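Local coordinates for hypothetical protein VC1899 (Vibrio cholerae, PDB 1XMX), which is of unknown function but belongs to the Card1-like endonuclease family of the PDDEXK clan and may bind nucleic acid, at residues A[259-264]-A[370-375]; A[296-301]-A[377-382]; A[31-36]-A[55-60]; A[10-15]-A[37-42]. All coordinates share one frame; numbering follows the deposited sequence.

Contact 1 (A[259-264]-A[370-375]); sequences HSTVKQ and DLKTHL
A helix-helix crossing in the Card1-like endonuclease domain, of the PDDEXK clan, sets Thr261 of helix 243-266 against Lys372 of the C-terminal helix 371-380. Around this point the local axes approach to 9.9 Å at a signed angle of -62°. The CA atoms of Thr261 and Lys372, 6.1 Å apart, mark where the backbones are closest. Thr261 fills that place with its methyl. CG2 stands anti to the backbone N (chi1 -57° for OG1) and lies 3.6 Å from CB of Lys372, with CA of the same lysine equally near. The methyl is also 3.8 Å from CD1 of Leu375, so it sits between two residues of the opposing helix that are three positions apart. The other branch of Thr261 plays a different part: OG1 approaches CD2 of Leu371 at 4.0 Å, but its hydrogen bond is with O of Leu257, one turn back in its own helix, which satisfies a buried hydroxyl. Val262 adds CG2 at 4.1 Å from CD1 of Leu375, the two side chains crossing at about a right angle. Toward the exposed side a polar atom replaces the methyls: OE1 of Gln264 lies 3.7 Å from CD of Lys372, these side chains too crossing at about a right angle. The lysine chain bends beyond that carbon, at chi3 and chi4. Leu371 and Leu375 extend the apolar seam to Leu257, Val258 and Ile265 of helix 243-266 and reach Ile363 on strand 361-363, while Tyr171 of helix 164-179 packs against Gln264.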
loop_
_atom_site.group_PDB
_atom_site.type_symbol
_atom_site.label_atom_id
_atom_site.label_comp_id
_atom_site.label_asym_id
_atom_site.label_seq_id
_atom_site.Cartn_x
_atom_site.Cartn_y
_atom_site.Cartn_z
ATOM N N HIS A 259 12.065 4.204 -2.618
ATOM C CA HIS A 259 11.509 3.437 -3.705
ATOM C C HIS A 259 12.560 2.528 -4.368
ATOM O O HIS A 259 12.305 1.361 -4.656
ATOM C CB HIS A 259 10.870 4.372 -4.703
ATOM C CG HIS A 259 10.299 3.687 -5.899
ATOM N ND1 HIS A 259 9.164 2.891 -5.837
ATOM C CD2 HIS A 259 10.699 3.687 -7.194
ATOM C CE1 HIS A 259 8.879 2.453 -7.050
ATOM N NE2 HIS A 259 9.793 2.921 -7.888
ATOM N N SER A 260 13.727 3.089 -4.623
ATOM C CA SER A 260 14.818 2.354 -5.235
ATOM C C SER A 260 15.298 1.178 -4.367
ATOM O O SER A 260 15.714 0.168 -4.892
ATOM C CB SER A 260 15.968 3.312 -5.500
ATOM O OG SER A 260 15.668 4.123 -6.632
ATOM N N THR A 261 15.317 1.366 -3.053
ATOM C CA THR A 261 15.665 0.322 -2.091
ATOM C C THR A 261 14.618 -0.816 -2.002
ATOM O O THR A 261 14.976 -1.990 -1.933
ATOM C CB THR A 261 15.870 0.974 -0.707
ATOM O OG1 THR A 261 16.887 1.958 -0.863
ATOM C CG2 THR A 261 16.268 -0.024 0.366
ATOM N N VAL A 262 13.338 -0.459 -2.024
ATOM C CA VAL A 262 12.287 -1.420 -2.065
ATOM C C VAL A 262 12.436 -2.286 -3.299
ATOM O O VAL A 262 12.249 -3.517 -3.233
ATOM C CB VAL A 262 10.870 -0.760 -2.052
ATOM C CG1 VAL A 262 9.777 -1.857 -2.322
ATOM C CG2 VAL A 262 10.589 -0.074 -0.717
ATOM N N LYS A 263 12.748 -1.656 -4.424
ATOM C CA LYS A 263 12.944 -2.371 -5.695
ATOM C C LYS A 263 14.118 -3.378 -5.624
ATOM O O LYS A 263 14.002 -4.493 -6.131
ATOM C CB LYS A 263 13.136 -1.388 -6.847
ATOM C CG LYS A 263 13.475 -2.066 -8.139
ATOM C CD LYS A 263 13.848 -1.063 -9.212
ATOM C CE LYS A 263 14.180 -1.774 -10.531
ATOM N NZ LYS A 263 14.491 -0.756 -11.574
ATOM N N GLN A 264 15.222 -2.976 -4.983
ATOM C CA GLN A 264 16.303 -3.907 -4.615
ATOM C C GLN A 264 15.925 -5.075 -3.722
ATOM O O GLN A 264 16.347 -6.215 -3.969
ATOM C CB GLN A 264 17.444 -3.160 -3.907
ATOM C CG GLN A 264 18.287 -2.492 -4.862
ATOM C CD GLN A 264 19.566 -1.979 -4.247
ATOM O OE1 GLN A 264 20.097 -2.543 -3.259
ATOM N NE2 GLN A 264 20.091 -0.914 -4.839
ATOM N N ASP A 370 21.060 2.083 7.740
ATOM C CA ASP A 370 20.638 0.705 7.509
ATOM C C ASP A 370 19.244 0.603 6.871
ATOM O O ASP A 370 18.443 -0.219 7.243
ATOM C CB ASP A 370 20.702 0.001 8.814
ATOM C CG ASP A 370 22.114 -0.061 9.330
ATOM O OD1 ASP A 370 22.969 -0.686 8.669
ATOM O OD2 ASP A 370 22.387 0.547 10.374
ATOM N N LEU A 371 18.960 1.493 5.935
ATOM C CA LEU A 371 17.605 1.639 5.411
ATOM C C LEU A 371 17.192 0.283 4.852
ATOM O O LEU A 371 16.109 -0.191 5.086
ATOM C CB LEU A 371 17.564 2.718 4.311
ATOM C CG LEU A 371 16.254 2.996 3.549
ATOM C CD1 LEU A 371 15.055 3.374 4.482
ATOM C CD2 LEU A 371 16.430 4.032 2.480
ATOM N N LYS A 372 18.086 -0.350 4.118
ATOM C CA LYS A 372 17.685 -1.507 3.353
ATOM C C LYS A 372 17.350 -2.687 4.294
ATOM O O LYS A 372 16.389 -3.393 4.072
ATOM C CB LYS A 372 18.741 -1.862 2.302
ATOM C CG LYS A 372 18.416 -3.172 1.564
ATOM C CD LYS A 372 19.145 -3.193 0.250
ATOM C CE LYS A 372 19.989 -4.440 0.105
ATOM N NZ LYS A 372 19.090 -5.524 -0.420
ATOM N N THR A 373 18.126 -2.859 5.349
ATOM C CA THR A 373 17.874 -3.863 6.368
ATOM C C THR A 373 16.580 -3.631 7.173
ATOM O O THR A 373 15.793 -4.566 7.387
ATOM C CB THR A 373 19.085 -3.975 7.292
ATOM O OG1 THR A 373 20.147 -4.540 6.524
ATOM C CG2 THR A 373 18.822 -4.842 8.465
ATOM N N HIS A 374 16.356 -2.395 7.607
ATOM C CA HIS A 374 15.139 -2.076 8.363
ATOM C C HIS A 374 13.905 -2.223 7.491
ATOM O O HIS A 374 12.886 -2.671 7.959
ATOM C CB HIS A 374 15.205 -0.686 8.964
ATOM C CG HIS A 374 16.304 -0.507 9.956
ATOM N ND1 HIS A 374 16.368 -1.216 11.132
ATOM C CD2 HIS A 374 17.381 0.319 9.962
ATOM C CE1 HIS A 374 17.431 -0.835 11.826
ATOM N NE2 HIS A 374 18.058 0.097 11.140
ATOM N N LEU A 375 13.996 -1.881 6.219
ATOM C CA LEU A 375 12.893 -2.082 5.319
ATOM C C LEU A 375 12.625 -3.578 5.092
ATOM O O LEU A 375 11.476 -4.010 5.012
ATOM C CB LEU A 375 13.167 -1.362 4.002
ATOM C CG LEU A 375 12.933 0.177 3.864
ATOM C CD1 LEU A 375 13.132 0.649 2.465
ATOM C CD2 LEU A 375 11.497 0.523 4.312
#

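Contact 2 (A[296-301]-A[377-382])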
loop_
_atom_site.group_PDB
_atom_site.type_symbol
_atom_site.label_atom_id
_atom_site.label_comp_id
_atom_site.label_asym_id
_atom_site.label_seq_id
_atom_site.Cartn_x
_atom_site.Cartn_y
_atom_site.Cartn_z
ATOM N N VAL A 296 5.755 6.205 -1.017
ATOM C CA VAL A 296 6.066 4.892 -1.581
ATOM C C VAL A 296 4.979 3.977 -1.082
ATOM O O VAL A 296 4.692 3.916 0.123
ATOM C CB VAL A 296 7.457 4.342 -1.138
ATOM C CG1 VAL A 296 7.793 2.954 -1.856
ATOM C CG2 VAL A 296 8.535 5.369 -1.390
ATOM N N ALA A 297 4.317 3.327 -2.016
ATOM C CA ALA A 297 3.282 2.354 -1.697
ATOM C C ALA A 297 3.744 0.989 -2.193
ATOM O O ALA A 297 4.275 0.887 -3.302
ATOM C CB ALA A 297 1.982 2.722 -2.385
ATOM N N THR A 298 3.526 -0.051 -1.377
ATOM C CA THR A 298 3.724 -1.451 -1.794
ATOM C C THR A 298 2.538 -2.334 -1.399
ATOM O O THR A 298 1.703 -1.959 -0.564
ATOM C CB THR A 298 4.983 -2.087 -1.182
ATOM O OG1 THR A 298 4.869 -2.076 0.240
ATOM C CG2 THR A 298 6.210 -1.315 -1.533
ATOM N N VAL A 299 2.434 -3.495 -2.036
ATOM C CA VAL A 299 1.635 -4.583 -1.468
ATOM C C VAL A 299 2.646 -5.707 -1.182
ATOM O O VAL A 299 3.478 -6.058 -2.057
ATOM C CB VAL A 299 0.480 -5.072 -2.430
ATOM C CG1 VAL A 299 -0.354 -6.199 -1.765
ATOM C CG2 VAL A 299 -0.447 -3.925 -2.801
ATOM N N VAL A 300 2.528 -6.312 0.005
ATOM C CA VAL A 300 3.406 -7.369 0.427
ATOM C C VAL A 300 2.565 -8.411 1.122
ATOM O O VAL A 300 1.857 -8.079 2.042
ATOM C CB VAL A 300 4.427 -6.865 1.474
ATOM C CG1 VAL A 300 5.431 -7.947 1.806
ATOM C CG2 VAL A 300 5.092 -5.509 0.967
ATOM N N ASN A 301 2.680 -9.678 0.691
ATOM C CA ASN A 301 1.870 -10.744 1.208
ATOM C C ASN A 301 0.399 -10.340 1.213
ATOM O O ASN A 301 -0.314 -10.567 2.212
ATOM C CB ASN A 301 2.335 -11.246 2.578
ATOM C CG ASN A 301 1.697 -12.616 2.920
ATOM O OD1 ASN A 301 1.434 -13.395 2.039
ATOM N ND2 ASN A 301 1.471 -12.884 4.184
ATOM N N GLN A 377 13.366 -6.021 7.203
ATOM C CA GLN A 377 12.727 -6.489 8.402
ATOM C C GLN A 377 11.232 -6.195 8.409
ATOM O O GLN A 377 10.440 -7.090 8.746
ATOM C CB GLN A 377 13.411 -5.901 9.621
ATOM C CG GLN A 377 14.872 -6.381 9.697
ATOM C CD GLN A 377 15.687 -5.701 10.793
ATOM O OE1 GLN A 377 15.367 -4.591 11.253
ATOM N NE2 GLN A 377 16.775 -6.318 11.157
ATOM N N TRP A 378 10.837 -4.984 7.994
ATOM C CA TRP A 378 9.433 -4.545 8.066
ATOM C C TRP A 378 8.651 -5.427 7.120
ATOM O O TRP A 378 7.569 -5.950 7.496
ATOM C CB TRP A 378 9.265 -3.095 7.629
ATOM C CG TRP A 378 7.892 -2.495 7.831
ATOM C CD1 TRP A 378 7.123 -2.537 8.967
ATOM C CD2 TRP A 378 7.168 -1.722 6.873
ATOM N NE1 TRP A 378 5.902 -1.882 8.737
ATOM C CE2 TRP A 378 5.935 -1.353 7.464
ATOM C CE3 TRP A 378 7.427 -1.319 5.556
ATOM C CZ2 TRP A 378 5.004 -0.582 6.790
ATOM C CZ3 TRP A 378 6.486 -0.587 4.890
ATOM C CH2 TRP A 378 5.295 -0.198 5.522
ATOM N N PHE A 379 9.230 -5.661 5.935
ATOM C CA PHE A 379 8.548 -6.474 4.913
ATOM C C PHE A 379 8.495 -7.972 5.244
ATOM O O PHE A 379 7.568 -8.669 4.795
ATOM C CB PHE A 379 9.203 -6.329 3.560
ATOM C CG PHE A 379 9.065 -4.950 2.948
ATOM C CD1 PHE A 379 7.867 -4.234 3.054
ATOM C CD2 PHE A 379 10.137 -4.364 2.264
ATOM C CE1 PHE A 379 7.717 -2.974 2.436
ATOM C CE2 PHE A 379 9.984 -3.090 1.636
ATOM C CZ PHE A 379 8.782 -2.399 1.731
ATOM N N LYS A 380 9.517 -8.479 5.935
ATOM C CA LYS A 380 9.516 -9.859 6.424
ATOM C C LYS A 380 8.368 -10.056 7.411
ATOM O O LYS A 380 7.678 -11.077 7.344
ATOM C CB LYS A 380 10.838 -10.276 7.075
ATOM C CG LYS A 380 12.027 -10.211 6.080
ATOM C CD LYS A 380 13.172 -11.135 6.460
ATOM C CE LYS A 380 14.510 -10.345 6.456
ATOM N NZ LYS A 380 15.733 -11.187 6.489
ATOM N N ALA A 381 8.186 -9.093 8.308
ATOM C CA ALA A 381 7.086 -9.140 9.262
ATOM C C ALA A 381 5.721 -9.244 8.610
ATOM O O ALA A 381 4.789 -9.698 9.256
ATOM C CB ALA A 381 7.165 -8.011 10.283
ATOM N N ALA A 382 5.585 -8.912 7.324
ATOM C CA ALA A 382 4.311 -9.161 6.634
ATOM C C ALA A 382 3.944 -10.665 6.464
ATOM O O ALA A 382 2.797 -10.992 6.111
ATOM C CB ALA A 382 4.252 -8.421 5.235
#
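The ring of Phe379 takes two neighbours from strand 288-300, and both come at it obliquely: CG2 of Val300 lies 3.7 Å from CD1, and OG1 of Thr298 lies 3.7 Å from CE1. Val262 of helix 243-266, Met269 and Ile272 also touch this side chain. The adjacent indole of Trp378 looks elsewhere, in a cation-pi contact with Arg338 and edge-to-face with His305. A third flat group, the amide of Asn301, has its partner close to its plane, O of Ala382 lying 12° out of it. Thr298 and Phe379 reach toward each other tip to tip. The hydroxyl is placed there by chi1 of 61°, which sets OG1 between the backbone N and the carbonyl carbon, and a weak hydrogen bond joins it to O of His305. Val300 instead crosses Phe379 at about a right angle and divides its methyls, CG2 going to the ring and CG1 to CB of Ala382 at 3.7 Å. In fold terms, the last turn of helix 371-380 and the residues after it pack on a strand of the endonuclease-domain sheet, just before that strand turns into its antiparallel neighbour 303-310. Asn301, in a left-handed helical backbone conformation, begins the turn. Its ND2 donates to O of Ala382 over 3.0 Å, nearly straight at 161°. The carbonyl of Ala382 is gripped a second time by NZ of Lys303, while ND2 of this buried asparagine has a further, weak bond to O of Ser122.

Contact 3 (A[31-36]-A[55-60])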
loop_
_atom_site.group_PDB
_atom_site.type_symbol
_atom_site.label_atom_id
_atom_site.label_comp_id
_atom_site.label_asym_id
_atom_site.label_seq_id
_atom_site.Cartn_x
_atom_site.Cartn_y
_atom_site.Cartn_z
ATOM N N ILE A 31 -17.512 -16.101 -8.915
ATOM C CA ILE A 31 -17.874 -15.987 -7.511
ATOM C C ILE A 31 -19.191 -15.282 -7.386
ATOM O O ILE A 31 -19.478 -14.307 -8.100
ATOM C CB ILE A 31 -16.776 -15.250 -6.667
ATOM C CG1 ILE A 31 -17.211 -15.072 -5.189
ATOM C CG2 ILE A 31 -16.356 -13.887 -7.350
ATOM C CD1 ILE A 31 -16.060 -14.777 -4.184
ATOM N N ILE A 32 -19.972 -15.737 -6.418
ATOM C CA ILE A 32 -21.205 -15.054 -6.045
ATOM C C ILE A 32 -20.966 -14.491 -4.692
ATOM O O ILE A 32 -20.619 -15.230 -3.736
ATOM C CB ILE A 32 -22.409 -16.060 -5.987
ATOM C CG1 ILE A 32 -22.611 -16.647 -7.378
ATOM C CG2 ILE A 32 -23.712 -15.439 -5.395
ATOM C CD1 ILE A 32 -23.511 -17.812 -7.435
ATOM N N PHE A 33 -21.121 -13.168 -4.617
ATOM C CA PHE A 33 -20.954 -12.471 -3.346
ATOM C C PHE A 33 -22.344 -12.387 -2.739
ATOM O O PHE A 33 -23.292 -12.123 -3.440
ATOM C CB PHE A 33 -20.416 -11.066 -3.583
ATOM C CG PHE A 33 -19.021 -11.024 -4.116
ATOM C CD1 PHE A 33 -17.936 -11.241 -3.274
ATOM C CD2 PHE A 33 -18.790 -10.710 -5.436
ATOM C CE1 PHE A 33 -16.623 -11.160 -3.765
ATOM C CE2 PHE A 33 -17.483 -10.641 -5.930
ATOM C CZ PHE A 33 -16.413 -10.854 -5.093
ATOM N N ILE A 34 -22.443 -12.628 -1.446
ATOM C CA ILE A 34 -23.679 -12.474 -0.691
ATOM C C ILE A 34 -23.539 -11.167 0.117
ATOM O O ILE A 34 -22.492 -10.922 0.683
ATOM C CB ILE A 34 -23.860 -13.660 0.274
ATOM C CG1 ILE A 34 -24.277 -14.907 -0.501
ATOM C CG2 ILE A 34 -24.911 -13.362 1.391
ATOM C CD1 ILE A 34 -23.936 -16.189 0.218
ATOM N N GLY A 35 -24.552 -10.295 0.115
ATOM C CA GLY A 35 -24.452 -9.020 0.834
ATOM C C GLY A 35 -25.850 -8.423 0.972
ATOM O O GLY A 35 -26.806 -8.921 0.364
ATOM N N ASP A 36 -25.981 -7.346 1.746
ATOM C CA ASP A 36 -27.236 -6.622 1.779
ATOM C C ASP A 36 -27.257 -5.476 0.777
ATOM O O ASP A 36 -26.226 -5.171 0.164
ATOM C CB ASP A 36 -27.568 -6.177 3.198
ATOM C CG ASP A 36 -26.682 -5.053 3.697
ATOM O OD1 ASP A 36 -26.203 -4.223 2.924
ATOM O OD2 ASP A 36 -26.485 -4.964 4.903
ATOM N N ILE A 55 -12.589 -12.771 -14.439
ATOM C CA ILE A 55 -13.311 -13.541 -13.429
ATOM C C ILE A 55 -14.686 -12.923 -13.306
ATOM O O ILE A 55 -14.839 -11.718 -13.026
ATOM C CB ILE A 55 -12.549 -13.543 -12.106
ATOM C CG1 ILE A 55 -11.272 -14.351 -12.277
ATOM C CG2 ILE A 55 -13.403 -14.092 -10.903
ATOM C CD1 ILE A 55 -10.166 -13.807 -11.435
ATOM N N SER A 56 -15.697 -13.745 -13.511
ATOM C CA SER A 56 -17.068 -13.259 -13.374
ATOM C C SER A 56 -17.665 -13.256 -11.956
ATOM O O SER A 56 -17.218 -13.996 -11.076
ATOM C CB SER A 56 -17.998 -13.949 -14.394
ATOM O OG SER A 56 -18.098 -15.306 -14.115
ATOM N N THR A 57 -18.694 -12.421 -11.763
ATOM C CA THR A 57 -19.217 -12.107 -10.426
ATOM C C THR A 57 -20.757 -11.995 -10.462
ATOM O O THR A 57 -21.328 -11.641 -11.482
ATOM C CB THR A 57 -18.595 -10.772 -9.870
ATOM O OG1 THR A 57 -18.954 -9.671 -10.711
ATOM C CG2 THR A 57 -17.067 -10.798 -9.868
ATOM N N ASP A 58 -21.418 -12.310 -9.342
ATOM C CA ASP A 58 -22.820 -12.044 -9.171
ATOM C C ASP A 58 -22.999 -11.638 -7.744
ATOM O O ASP A 58 -22.154 -11.931 -6.905
ATOM C CB ASP A 58 -23.641 -13.318 -9.404
ATOM C CG ASP A 58 -23.613 -13.780 -10.863
ATOM O OD1 ASP A 58 -23.570 -12.888 -11.751
ATOM O OD2 ASP A 58 -23.632 -15.032 -11.126
ATOM N N PHE A 59 -24.118 -10.975 -7.479
ATOM C CA PHE A 59 -24.431 -10.436 -6.200
ATOM C C PHE A 59 -25.760 -11.050 -5.829
ATOM O O PHE A 59 -26.724 -10.942 -6.566
ATOM C CB PHE A 59 -24.569 -8.887 -6.257
ATOM C CG PHE A 59 -24.766 -8.243 -4.897
ATOM C CD1 PHE A 59 -24.021 -8.671 -3.782
ATOM C CD2 PHE A 59 -25.614 -7.154 -4.731
ATOM C CE1 PHE A 59 -24.157 -8.043 -2.518
ATOM C CE2 PHE A 59 -25.737 -6.529 -3.489
ATOM C CZ PHE A 59 -25.021 -6.977 -2.371
ATOM N N PHE A 60 -25.800 -11.711 -4.685
ATOM C CA PHE A 60 -27.028 -12.302 -4.189
ATOM C C PHE A 60 -27.336 -11.580 -2.881
ATOM O O PHE A 60 -26.542 -11.603 -1.934
ATOM C CB PHE A 60 -26.865 -13.811 -3.987
ATOM C CG PHE A 60 -28.054 -14.460 -3.304
ATOM C CD1 PHE A 60 -28.110 -14.581 -1.914
ATOM C CD2 PHE A 60 -29.116 -14.946 -4.055
ATOM C CE1 PHE A 60 -29.227 -15.151 -1.298
ATOM C CE2 PHE A 60 -30.234 -15.566 -3.435
ATOM C CZ PHE A 60 -30.269 -15.642 -2.055
#
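Ser56 opens the pairing by accepting, through its O, the backbone N-H of Ile31 at 3.0 Å; from here strands 30-35 and 56-61 run parallel, 26° apart locally, as the two strands of a beta-alpha-beta unit whose connection is helix 40-52. Thr57 pairs with Ile31 and brings CG2 to the edge of the Phe33 ring, 4.0 Å from CE2, while its OG1 bonds to OG of Ser47 on that helix. Asp58 uses both backbone groups: N donates to O of Ile31 at 3.0 Å and O receives N of Phe33 at 2.8 Å. Its CB rests against CG1 of Ile32. Phe59 lies on the same sheet face as Thr57 and Phe33. Its ring passes beside the glycine backbone, with CE1 3.5 Å from N of Gly35, and CZ comes within 3.3 Å of O of Asp36, which lies in the ring plane at its edge. Phe60 is on the other face with Ile32 and Ile34; the Phe60 and Ile34 side chains lie side by side and point the same way, CD1 of Phe60 near CG1 of Ile34. Its N-H bonds to O of Phe33 at 2.8 Å and 169°, and its own O accepts the N-H of Gly35 at 3.1 Å.

Contact 4 (A[10-15]-A[37-42])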
loop_
_atom_site.group_PDB
_atom_site.type_symbol
_atom_site.label_atom_id
_atom_site.label_comp_id
_atom_site.label_asym_id
_atom_site.label_seq_id
_atom_site.Cartn_x
_atom_site.Cartn_y
_atom_site.Cartn_z
ATOM N N ILE A 10 -19.696 -10.452 1.528
ATOM C CA ILE A 10 -19.102 -9.124 1.526
ATOM C C ILE A 10 -19.037 -8.538 2.939
ATOM O O ILE A 10 -19.975 -8.670 3.749
ATOM C CB ILE A 10 -19.858 -8.144 0.568
ATOM C CG1 ILE A 10 -19.491 -8.412 -0.910
ATOM C CG2 ILE A 10 -19.496 -6.637 0.900
ATOM C CD1 ILE A 10 -20.442 -7.767 -1.873
ATOM N N ASP A 11 -17.918 -7.886 3.232
ATOM C CA ASP A 11 -17.861 -6.995 4.376
ATOM C C ASP A 11 -17.057 -5.737 4.029
ATOM O O ASP A 11 -16.811 -5.506 2.861
ATOM C CB ASP A 11 -17.420 -7.709 5.672
ATOM C CG ASP A 11 -15.951 -8.122 5.680
ATOM O OD1 ASP A 11 -15.182 -7.680 4.798
ATOM O OD2 ASP A 11 -15.575 -8.900 6.589
ATOM N N GLN A 12 -16.698 -4.918 5.025
ATOM C CA GLN A 12 -15.989 -3.680 4.770
ATOM C C GLN A 12 -14.511 -3.919 4.492
ATOM O O GLN A 12 -13.847 -3.071 3.967
ATOM C CB GLN A 12 -16.170 -2.696 5.916
ATOM C CG GLN A 12 -17.632 -2.543 6.359
ATOM C CD GLN A 12 -18.606 -1.963 5.291
ATOM O OE1 GLN A 12 -18.479 -0.787 4.905
ATOM N NE2 GLN A 12 -19.620 -2.785 4.854
ATOM N N ASP A 13 -13.995 -5.094 4.801
ATOM C CA ASP A 13 -12.649 -5.424 4.313
ATOM C C ASP A 13 -12.608 -6.760 3.555
ATOM O O ASP A 13 -12.257 -7.763 4.136
ATOM C CB ASP A 13 -11.685 -5.416 5.516
ATOM C CG ASP A 13 -10.297 -5.703 5.140
ATOM O OD1 ASP A 13 -9.993 -6.167 4.009
ATOM O OD2 ASP A 13 -9.464 -5.483 5.985
ATOM N N PRO A 14 -13.022 -6.783 2.271
ATOM C CA PRO A 14 -13.222 -8.031 1.548
ATOM C C PRO A 14 -12.082 -8.476 0.662
ATOM O O PRO A 14 -12.302 -9.256 -0.244
ATOM C CB PRO A 14 -14.408 -7.703 0.662
ATOM C CG PRO A 14 -14.232 -6.222 0.355
ATOM C CD PRO A 14 -13.407 -5.628 1.442
ATOM N N VAL A 15 -10.871 -8.033 0.928
ATOM C CA VAL A 15 -9.740 -8.417 0.104
ATOM C C VAL A 15 -9.498 -9.928 -0.007
ATOM O O VAL A 15 -9.053 -10.413 -1.020
ATOM C CB VAL A 15 -8.450 -7.794 0.669
ATOM C CG1 VAL A 15 -7.229 -8.294 -0.119
ATOM C CG2 VAL A 15 -8.529 -6.273 0.571
ATOM N N HIS A 37 -28.416 -4.851 0.592
ATOM C CA HIS A 37 -28.529 -3.865 -0.465
ATOM C C HIS A 37 -27.520 -2.736 -0.393
ATOM O O HIS A 37 -26.975 -2.342 -1.426
ATOM C CB HIS A 37 -29.946 -3.335 -0.671
ATOM C CG HIS A 37 -30.037 -2.402 -1.836
ATOM N ND1 HIS A 37 -29.869 -2.826 -3.145
ATOM C CD2 HIS A 37 -30.209 -1.058 -1.898
ATOM C CE1 HIS A 37 -29.936 -1.787 -3.959
ATOM N NE2 HIS A 37 -30.166 -0.705 -3.233
ATOM N N THR A 38 -27.221 -2.237 0.809
ATOM C CA THR A 38 -26.277 -1.148 0.962
ATOM C C THR A 38 -24.820 -1.568 0.589
ATOM O O THR A 38 -23.949 -0.748 0.541
ATOM C CB THR A 38 -26.241 -0.564 2.396
ATOM O OG1 THR A 38 -25.488 -1.442 3.233
ATOM C CG2 THR A 38 -27.632 -0.340 2.963
ATOM N N GLN A 39 -24.569 -2.833 0.336
ATOM C CA GLN A 39 -23.232 -3.252 -0.031
ATOM C C GLN A 39 -23.068 -3.422 -1.561
ATOM O O GLN A 39 -22.034 -3.914 -2.025
ATOM C CB GLN A 39 -22.904 -4.557 0.706
ATOM C CG GLN A 39 -22.780 -4.318 2.181
ATOM C CD GLN A 39 -22.533 -5.587 2.940
ATOM O OE1 GLN A 39 -23.286 -6.557 2.783
ATOM N NE2 GLN A 39 -21.457 -5.622 3.720
ATOM N N THR A 40 -24.080 -3.018 -2.324
ATOM C CA THR A 40 -24.015 -2.978 -3.795
ATOM C C THR A 40 -22.735 -2.267 -4.311
ATOM O O THR A 40 -22.086 -2.695 -5.292
ATOM C CB THR A 40 -25.267 -2.217 -4.356
ATOM O OG1 THR A 40 -26.455 -2.931 -4.021
ATOM C CG2 THR A 40 -25.177 -2.081 -5.872
ATOM N N VAL A 41 -22.356 -1.186 -3.643
ATOM C CA VAL A 41 -21.185 -0.413 -4.115
ATOM C C VAL A 41 -19.857 -1.209 -3.913
ATOM O O VAL A 41 -19.012 -1.243 -4.800
ATOM C CB VAL A 41 -21.159 1.010 -3.500
ATOM C CG1 VAL A 41 -21.060 0.903 -1.945
ATOM C CG2 VAL A 41 -20.020 1.860 -4.150
ATOM N N ILE A 42 -19.714 -1.876 -2.751
ATOM C CA ILE A 42 -18.594 -2.752 -2.488
ATOM C C ILE A 42 -18.574 -3.834 -3.561
ATOM O O ILE A 42 -17.533 -4.077 -4.199
ATOM C CB ILE A 42 -18.651 -3.407 -1.061
ATOM C CG1 ILE A 42 -18.722 -2.326 0.044
ATOM C CG2 ILE A 42 -17.423 -4.247 -0.822
ATOM C CD1 ILE A 42 -19.119 -2.887 1.430
HETATM O O HOH W 1 -23.054 -8.982 4.150
#
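Ile10 and Ile42 make the tight half of this contact, with their CG2 methyls 3.6 Å apart as the two side chains slide past each other in opposite directions. In both residues CG2 is anti to the backbone N (chi1, which places CG1, is -77° in Ile10 and -57° in Ile42). CG of Pro14 adds to the same patch, 3.9 Å from CG2 of Ile42. At the far end of Ile42, CD1 meets NE2 of Gln12 at 3.5 Å. The two segments follow the C-terminal ends of parallel strands 4-9 and 30-35, the loop after one packing on the start of the helix after the other. In Rossmann-like folds this end of the sheet commonly carries the ligand site, and here a magnesium ion lies about 8 Å from the side chain of Asp11, too far for Asp11 to coordinate it. The polar half is looser. Gln39 sends NE2 to O of Ile10 in a weak hydrogen bond, 3.4 Å long and bent to 138°. A water bridges the same two groups, donating to O of Ile10 at 3.1 Å and to OE1 of Gln39 at 2.8 Å. That OE1 also accepts the backbone N-H of Asp36, which fixes the turn of the amide. Exposed Gln12 brings its amide almost coplanar with that of buried Gln39, NE2 to NE2 at 3.6 Å, two donors with no bond between them.

In the fold
From the N terminus, contact 4 opens first, in the loop after strand 4-9. Contact 3 opens at 31-36 before contact 4 closes at 37-42, and itself closes at 55-60, so the two cross. They touch directly: N of Ile10 is 3.0 Å from O of Ile34, a probable hydrogen bond. Both lie in the parallel part of the mixed N-terminal sheet, joining strands 4-9, 30-35 and 56-61 and helix 40-52. Contacts 1 and 2 follow in series and also cross, closing at 370-375 and 377-382; each brings helix 371-380 back, to helix 243-266 and strand 288-300 respectively, and Val262 packs on Thr298 and Phe379 between them. Contacts 1 and 3 lie on opposite sides of the chain's centre.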